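GTP-binding nuclear protein GSP1 (Encephalitozoon cuniculi, PDB 4DJT) binds guanine nucleotides as a Ran-family small GTPase and probably serves nucleocytoplasmic transport, in protein import into the nucleus and RNA export. Local coordinates at residues V31-F36 with P50-D55; V65-G70 with V192-H197. All blocks are in the same frame, centred on the assembly; numbering follows the deposited sequence.

Contact 1 (V31-F36 with P50-D55); sequences VLDGRF and PVTFLD
Asp33 and Thr52 carry the polar half of this contact, which fastens the loop after helix 24-28 to strand 46-54. The two carboxylate oxygens divide one threonine between them. Thr52 N donates to Asp33 OD1 over 2.9 Å with an N-H...O angle of 143°, and Thr52 OG1 donates to Asp33 OD2 over 2.7 Å. Both donors come in on the syn side of their oxygens, somewhat out of the carboxylate plane, and the two side chains cross at about a right angle. In Asp33, CG is anti to the carbonyl carbon (chi1 -70°), which directs the carboxyl carbon toward the strand. The proline ring carbon Pro50 CB lies beside carboxylate oxygen Asp33 OD2, 3.6 Å away.

Main-chain bonding is slighter: Asp33 N reaches Pro50 O at 3.3 Å, a rather long bond. On the loop side a type II' turn from Val31 to Gly34 is closed by Gly34 N donating to Val31 O at 2.8 Å, and Asp33 occupies the third position of that turn. A water donates to Asp33 OD1 at 2.8 Å and to Thr52 O, bridging the carboxylate to the strand backbone a second time. Backbone hydrogen bonds tie Leu32 to Asn186 of the C-terminal tail and Val51 to Phe63 of strand 60-68.

The apolar part belongs to Leu32 and Val51, whose side chains cross obliquely. Leu32 CD2 lies 3.9 Å from Val51 CG2, while Leu32 CB and CD1 both approach Val51 CB.

With no basic side chain among its partners across the contact, the Asp33 carboxylate is met by an amide, a hydroxyl and a water, a set of neutral donors that would favour its ionised form and hold its rotation fixed.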
loop_
_atom_site.group_PDB
_atom_site.type_symbol
_atom_site.label_atom_id
_atom_site.label_comp_id
_atom_site.label_asym_id
_atom_site.label_seq_id
_atom_site.Cartn_x
_atom_site.Cartn_y
_atom_site.Cartn_z
ATOM N N VAL A 31 8.177 -5.161 11.217
ATOM C CA VAL A 31 7.604 -5.787 12.389
ATOM C C VAL A 31 6.220 -5.234 12.710
ATOM O O VAL A 31 5.284 -6.012 12.909
ATOM C CB VAL A 31 8.552 -5.677 13.604
ATOM C CG1 VAL A 31 7.830 -6.066 14.881
ATOM C CG2 VAL A 31 9.807 -6.519 13.364
ATOM N N LEU A 32 6.075 -3.902 12.708
ATOM C CA LEU A 32 4.749 -3.262 12.958
ATOM C C LEU A 32 4.151 -3.814 14.254
ATOM O O LEU A 32 4.844 -3.801 15.262
ATOM C CB LEU A 32 3.835 -3.441 11.731
ATOM C CG LEU A 32 4.497 -2.970 10.426
ATOM C CD1 LEU A 32 3.634 -3.303 9.194
ATOM C CD2 LEU A 32 4.794 -1.454 10.470
ATOM N N ASP A 33 2.880 -4.255 14.266
ATOM C CA ASP A 33 2.267 -4.771 15.502
ATOM C C ASP A 33 2.927 -6.047 15.970
ATOM O O ASP A 33 2.759 -6.416 17.134
ATOM C CB ASP A 33 0.771 -5.046 15.343
ATOM C CG ASP A 33 -0.032 -3.805 15.202
ATOM O OD1 ASP A 33 0.569 -2.705 15.298
ATOM O OD2 ASP A 33 -1.253 -3.931 14.983
ATOM N N GLY A 34 3.698 -6.697 15.094
ATOM C CA GLY A 34 4.529 -7.861 15.468
ATOM C C GLY A 34 4.495 -8.927 14.367
ATOM O O GLY A 34 3.557 -8.982 13.574
ATOM N N ARG A 35 5.527 -9.757 14.302
ATOM C CA ARG A 35 5.525 -10.866 13.325
ATOM C C ARG A 35 4.371 -11.833 13.524
ATOM O O ARG A 35 3.758 -12.285 12.549
ATOM C CB ARG A 35 6.811 -11.646 13.406
ATOM C CG ARG A 35 7.991 -10.864 12.951
ATOM C CD ARG A 35 9.247 -11.721 13.044
ATOM N NE ARG A 35 10.415 -10.949 12.681
ATOM C CZ ARG A 35 11.091 -10.160 13.500
ATOM N NH1 ARG A 35 10.732 -10.009 14.771
ATOM N NH2 ARG A 35 12.115 -9.499 13.045
ATOM N N PHE A 36 4.117 -12.211 14.780
ATOM C CA PHE A 36 3.116 -13.301 15.068
ATOM C C PHE A 36 1.705 -12.852 14.751
ATOM O O PHE A 36 0.832 -13.668 14.417
ATOM C CB PHE A 36 3.199 -13.794 16.530
ATOM C CG PHE A 36 2.234 -14.943 16.866
ATOM C CD1 PHE A 36 2.544 -16.259 16.542
ATOM C CD2 PHE A 36 1.020 -14.693 17.522
ATOM C CE1 PHE A 36 1.675 -17.312 16.871
ATOM C CE2 PHE A 36 0.153 -15.741 17.858
ATOM C CZ PHE A 36 0.472 -17.042 17.514
ATOM N N PRO A 50 -0.893 -6.393 10.219
ATOM C CA PRO A 50 -1.567 -5.393 11.070
ATOM C C PRO A 50 -0.610 -4.321 11.537
ATOM O O PRO A 50 0.470 -4.634 12.053
ATOM C CB PRO A 50 -2.067 -6.182 12.263
ATOM C CG PRO A 50 -1.696 -7.588 12.038
ATOM C CD PRO A 50 -0.942 -7.759 10.782
ATOM N N VAL A 51 -1.015 -3.067 11.354
ATOM C CA VAL A 51 -0.289 -1.913 11.920
ATOM C C VAL A 51 -1.291 -0.975 12.648
ATOM O O VAL A 51 -2.278 -0.500 12.058
ATOM C CB VAL A 51 0.563 -1.168 10.872
ATOM C CG1 VAL A 51 -0.288 -0.646 9.701
ATOM C CG2 VAL A 51 1.342 -0.038 11.528
ATOM N N THR A 52 -1.002 -0.736 13.919
ATOM C CA THR A 52 -1.831 0.054 14.802
ATOM C C THR A 52 -1.124 1.374 15.120
ATOM O O THR A 52 0.068 1.407 15.450
ATOM C CB THR A 52 -2.103 -0.680 16.118
ATOM O OG1 THR A 52 -2.777 -1.913 15.827
ATOM C CG2 THR A 52 -2.996 0.205 17.051
ATOM N N PHE A 53 -1.890 2.452 15.008
ATOM C CA PHE A 53 -1.477 3.765 15.440
ATOM C C PHE A 53 -2.463 4.251 16.498
ATOM O O PHE A 53 -3.648 3.947 16.448
ATOM C CB PHE A 53 -1.535 4.755 14.259
ATOM C CG PHE A 53 -0.653 4.399 13.107
ATOM C CD1 PHE A 53 -1.117 3.579 12.097
ATOM C CD2 PHE A 53 0.626 4.867 13.030
ATOM C CE1 PHE A 53 -0.314 3.239 11.032
ATOM C CE2 PHE A 53 1.440 4.554 11.931
ATOM C CZ PHE A 53 0.952 3.751 10.933
ATOM N N LEU A 54 -1.963 5.031 17.431
ATOM C CA LEU A 54 -2.829 5.777 18.359
ATOM C C LEU A 54 -2.915 7.205 17.855
ATOM O O LEU A 54 -1.897 7.817 17.477
ATOM C CB LEU A 54 -2.202 5.718 19.749
ATOM C CG LEU A 54 -2.933 6.221 20.981
ATOM C CD1 LEU A 54 -4.300 5.575 21.144
ATOM C CD2 LEU A 54 -2.059 5.894 22.192
ATOM N N ASP A 55 -4.123 7.746 17.779
ATOM C CA ASP A 55 -4.266 9.125 17.381
ATOM C C ASP A 55 -4.333 10.108 18.569
ATOM O O ASP A 55 -4.217 9.715 19.748
ATOM C CB ASP A 55 -5.431 9.294 16.378
ATOM C CG ASP A 55 -6.796 9.323 17.035
ATOM O OD1 ASP A 55 -6.868 9.585 18.256
ATOM O OD2 ASP A 55 -7.801 9.120 16.301
HETATM O O HOH W 1 2.316 -0.513 15.183
HETATM O O HOH W 2 2.136 -6.896 11.859
#

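Contact 2 (V65-G70 with V192-H197); sequences VWDTAG and VNYDYH
The DTAG motif of small GTPases, residues 67-70 at the end of strand 60-68 and the predicted start of switch II, meets the C-terminal tail here through Asp67 with Tyr194 and Ala69 with Tyr196. Tyr194 OH donates to Asp67 OD2 over a very short 2.5 Å. Asp67 CG is anti to the backbone N (chi1 -176°), which carries the carboxyl carbon toward the tail. The carboxylate and phenol ring planes stand 81° apart. Each end of this bond has a second partner: Thr25 OG1 of the P-loop for Asp67 OD2, and His49 NE2 for Tyr194 OH. The tail is thereby tied to the residues beside the nucleotide. Thr68 O also lies at the edge of the Tyr194 ring, in its plane, 3.4 Å from CE1.

Farther along, the tail changes from edge contact to face contact. Ala69 CB sits over the centre of the Tyr196 ring in a CH-pi contact, 3.6 Å from the centroid and only 12° off the ring normal. The same tyrosine gives its backbone N to Ala69 O at 2.9 Å, and its OH bonds to Tyr40 OH in the predicted switch I. Both ring and main chain of Tyr196 therefore rest on one alanine.

Local turns shape both segments. Thr68 OG1 accepts from Gly70 N at 3.1 Å in an ST turn, and also bonds to Glu72 OE1; Asn193 OD1 accepts from Asp195 N in an Asx turn. The side chain of Asp195 comes within about 4 Å of the bound magnesium ion, consistent with a place just outside its first shell. One water spans the gap to the motif, donating to Asp195 OD1 at 2.7 Å and to Thr68 O at 2.8 Å.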
loop_
_atom_site.group_PDB
_atom_site.type_symbol
_atom_site.label_atom_id
_atom_site.label_comp_id
_atom_site.label_asym_id
_atom_site.label_seq_id
_atom_site.Cartn_x
_atom_site.Cartn_y
_atom_site.Cartn_z
ATOM N N VAL A 65 -3.109 -4.528 6.450
ATOM C CA VAL A 65 -2.554 -4.204 5.163
ATOM C C VAL A 65 -2.163 -5.504 4.438
ATOM O O VAL A 65 -1.354 -6.265 4.925
ATOM C CB VAL A 65 -1.321 -3.251 5.292
ATOM C CG1 VAL A 65 -0.883 -2.788 3.902
ATOM C CG2 VAL A 65 -1.650 -2.083 6.189
ATOM N N TRP A 66 -2.829 -5.789 3.312
ATOM C CA TRP A 66 -2.568 -7.007 2.532
ATOM C C TRP A 66 -1.499 -6.801 1.540
ATOM O O TRP A 66 -1.488 -5.788 0.827
ATOM C CB TRP A 66 -3.828 -7.455 1.811
ATOM C CG TRP A 66 -4.821 -8.074 2.737
ATOM C CD1 TRP A 66 -5.066 -7.742 4.059
ATOM C CD2 TRP A 66 -5.744 -9.158 2.439
ATOM N NE1 TRP A 66 -6.023 -8.561 4.582
ATOM C CE2 TRP A 66 -6.488 -9.405 3.652
ATOM C CE3 TRP A 66 -6.026 -9.914 1.301
ATOM C CZ2 TRP A 66 -7.466 -10.388 3.727
ATOM C CZ3 TRP A 66 -7.012 -10.889 1.381
ATOM C CH2 TRP A 66 -7.721 -11.119 2.564
ATOM N N ASP A 67 -0.583 -7.751 1.475
ATOM C CA ASP A 67 0.514 -7.739 0.486
ATOM C C ASP A 67 0.448 -9.044 -0.239
ATOM O O ASP A 67 0.083 -10.054 0.363
ATOM C CB ASP A 67 1.869 -7.639 1.199
ATOM C CG ASP A 67 3.049 -7.513 0.245
ATOM O OD1 ASP A 67 2.851 -6.965 -0.842
ATOM O OD2 ASP A 67 4.211 -7.896 0.642
ATOM N N THR A 68 0.868 -9.064 -1.497
ATOM C CA THR A 68 0.896 -10.293 -2.254
ATOM C C THR A 68 2.150 -11.115 -1.902
ATOM O O THR A 68 3.041 -10.650 -1.221
ATOM C CB THR A 68 0.961 -10.055 -3.765
ATOM O OG1 THR A 68 2.297 -9.641 -4.130
ATOM C CG2 THR A 68 -0.072 -9.059 -4.213
ATOM N N ALA A 69 2.164 -12.362 -2.367
ATOM C CA ALA A 69 3.356 -13.214 -2.295
ATOM C C ALA A 69 4.125 -13.252 -3.652
ATOM O O ALA A 69 4.906 -14.161 -3.902
ATOM C CB ALA A 69 2.931 -14.631 -1.872
ATOM N N GLY A 70 3.897 -12.262 -4.514
ATOM C CA GLY A 70 4.646 -12.106 -5.727
ATOM C C GLY A 70 3.902 -12.535 -6.984
ATOM O O GLY A 70 4.412 -12.362 -8.097
ATOM N N VAL A 192 11.456 -11.916 7.145
ATOM C CA VAL A 192 10.599 -13.017 6.761
ATOM C C VAL A 192 10.331 -12.878 5.275
ATOM O O VAL A 192 9.718 -11.898 4.824
ATOM C CB VAL A 192 9.243 -13.034 7.502
ATOM C CG1 VAL A 192 8.377 -14.200 6.998
ATOM C CG2 VAL A 192 9.466 -13.119 9.021
ATOM N N ASN A 193 10.855 -13.816 4.508
ATOM C CA ASN A 193 10.530 -13.875 3.098
ATOM C C ASN A 193 9.380 -14.838 2.868
ATOM O O ASN A 193 9.519 -16.049 3.058
ATOM C CB ASN A 193 11.731 -14.336 2.285
ATOM C CG ASN A 193 11.332 -14.775 0.889
ATOM O OD1 ASN A 193 10.510 -14.121 0.244
ATOM N ND2 ASN A 193 11.914 -15.923 0.418
ATOM N N TYR A 194 8.239 -14.306 2.438
ATOM C CA TYR A 194 7.081 -15.121 2.174
ATOM C C TYR A 194 6.760 -15.192 0.675
ATOM O O TYR A 194 5.686 -15.705 0.288
ATOM C CB TYR A 194 5.847 -14.638 2.962
ATOM C CG TYR A 194 5.565 -13.178 2.905
ATOM C CD1 TYR A 194 4.932 -12.599 1.794
ATOM C CD2 TYR A 194 5.926 -12.345 3.964
ATOM C CE1 TYR A 194 4.693 -11.240 1.745
ATOM C CE2 TYR A 194 5.668 -10.999 3.924
ATOM C CZ TYR A 194 5.018 -10.455 2.811
ATOM O OH TYR A 194 4.766 -9.120 2.749
ATOM N N ASP A 195 7.682 -14.709 -0.153
ATOM C CA ASP A 195 7.417 -14.613 -1.573
ATOM C C ASP A 195 7.531 -16.008 -2.195
ATOM O O ASP A 195 8.448 -16.762 -1.892
ATOM C CB ASP A 195 8.440 -13.716 -2.282
ATOM C CG ASP A 195 8.294 -12.266 -1.965
ATOM O OD1 ASP A 195 7.422 -11.870 -1.169
ATOM O OD2 ASP A 195 9.064 -11.496 -2.547
ATOM N N TYR A 196 6.668 -16.285 -3.157
ATOM C CA TYR A 196 6.837 -17.457 -4.000
ATOM C C TYR A 196 8.061 -17.232 -4.861
ATOM O O TYR A 196 8.340 -16.116 -5.293
ATOM C CB TYR A 196 5.618 -17.682 -4.893
ATOM C CG TYR A 196 4.293 -17.756 -4.150
ATOM C CD1 TYR A 196 4.193 -18.408 -2.925
ATOM C CD2 TYR A 196 3.132 -17.247 -4.710
ATOM C CE1 TYR A 196 2.981 -18.526 -2.268
ATOM C CE2 TYR A 196 1.920 -17.351 -4.054
ATOM C CZ TYR A 196 1.855 -17.991 -2.837
ATOM O OH TYR A 196 0.652 -18.083 -2.156
ATOM N N HIS A 197 8.803 -18.293 -5.115
ATOM C CA HIS A 197 9.910 -18.199 -6.035
ATOM C C HIS A 197 9.398 -18.028 -7.455
ATOM O O HIS A 197 8.479 -18.729 -7.877
ATOM C CB HIS A 197 10.794 -19.434 -5.963
ATOM C CG HIS A 197 12.027 -19.316 -6.813
ATOM N ND1 HIS A 197 13.043 -18.477 -6.502
ATOM C CD2 HIS A 197 12.345 -19.880 -8.052
ATOM C CE1 HIS A 197 14.006 -18.563 -7.463
ATOM N NE2 HIS A 197 13.568 -19.408 -8.414
HETATM O O HOH W 3 5.569 -10.257 -2.352
#

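In the fold
Both contacts reach the central sheet, where strands 46-54 and 60-68 are antiparallel neighbours, and they touch directly as Val51 CG1 packs on Val65 CG2. Contact 1 is largely buried, about 13 Å from GDP at the Leu32 side chain, and joins parts close in sequence with neutral donors around one carboxylate plus leucine-valine packing. Contact 2 is partly buried beside the nucleotide and spans over 120 residues, bringing tail tyrosines onto the DTAG motif by phenol-carboxylate bonding and CH-pi packing. The tail also links them: Arg35 CD meets Val192 CG2. Contact 1 is thus structural, whereas contact 2 lies at the nucleotide site.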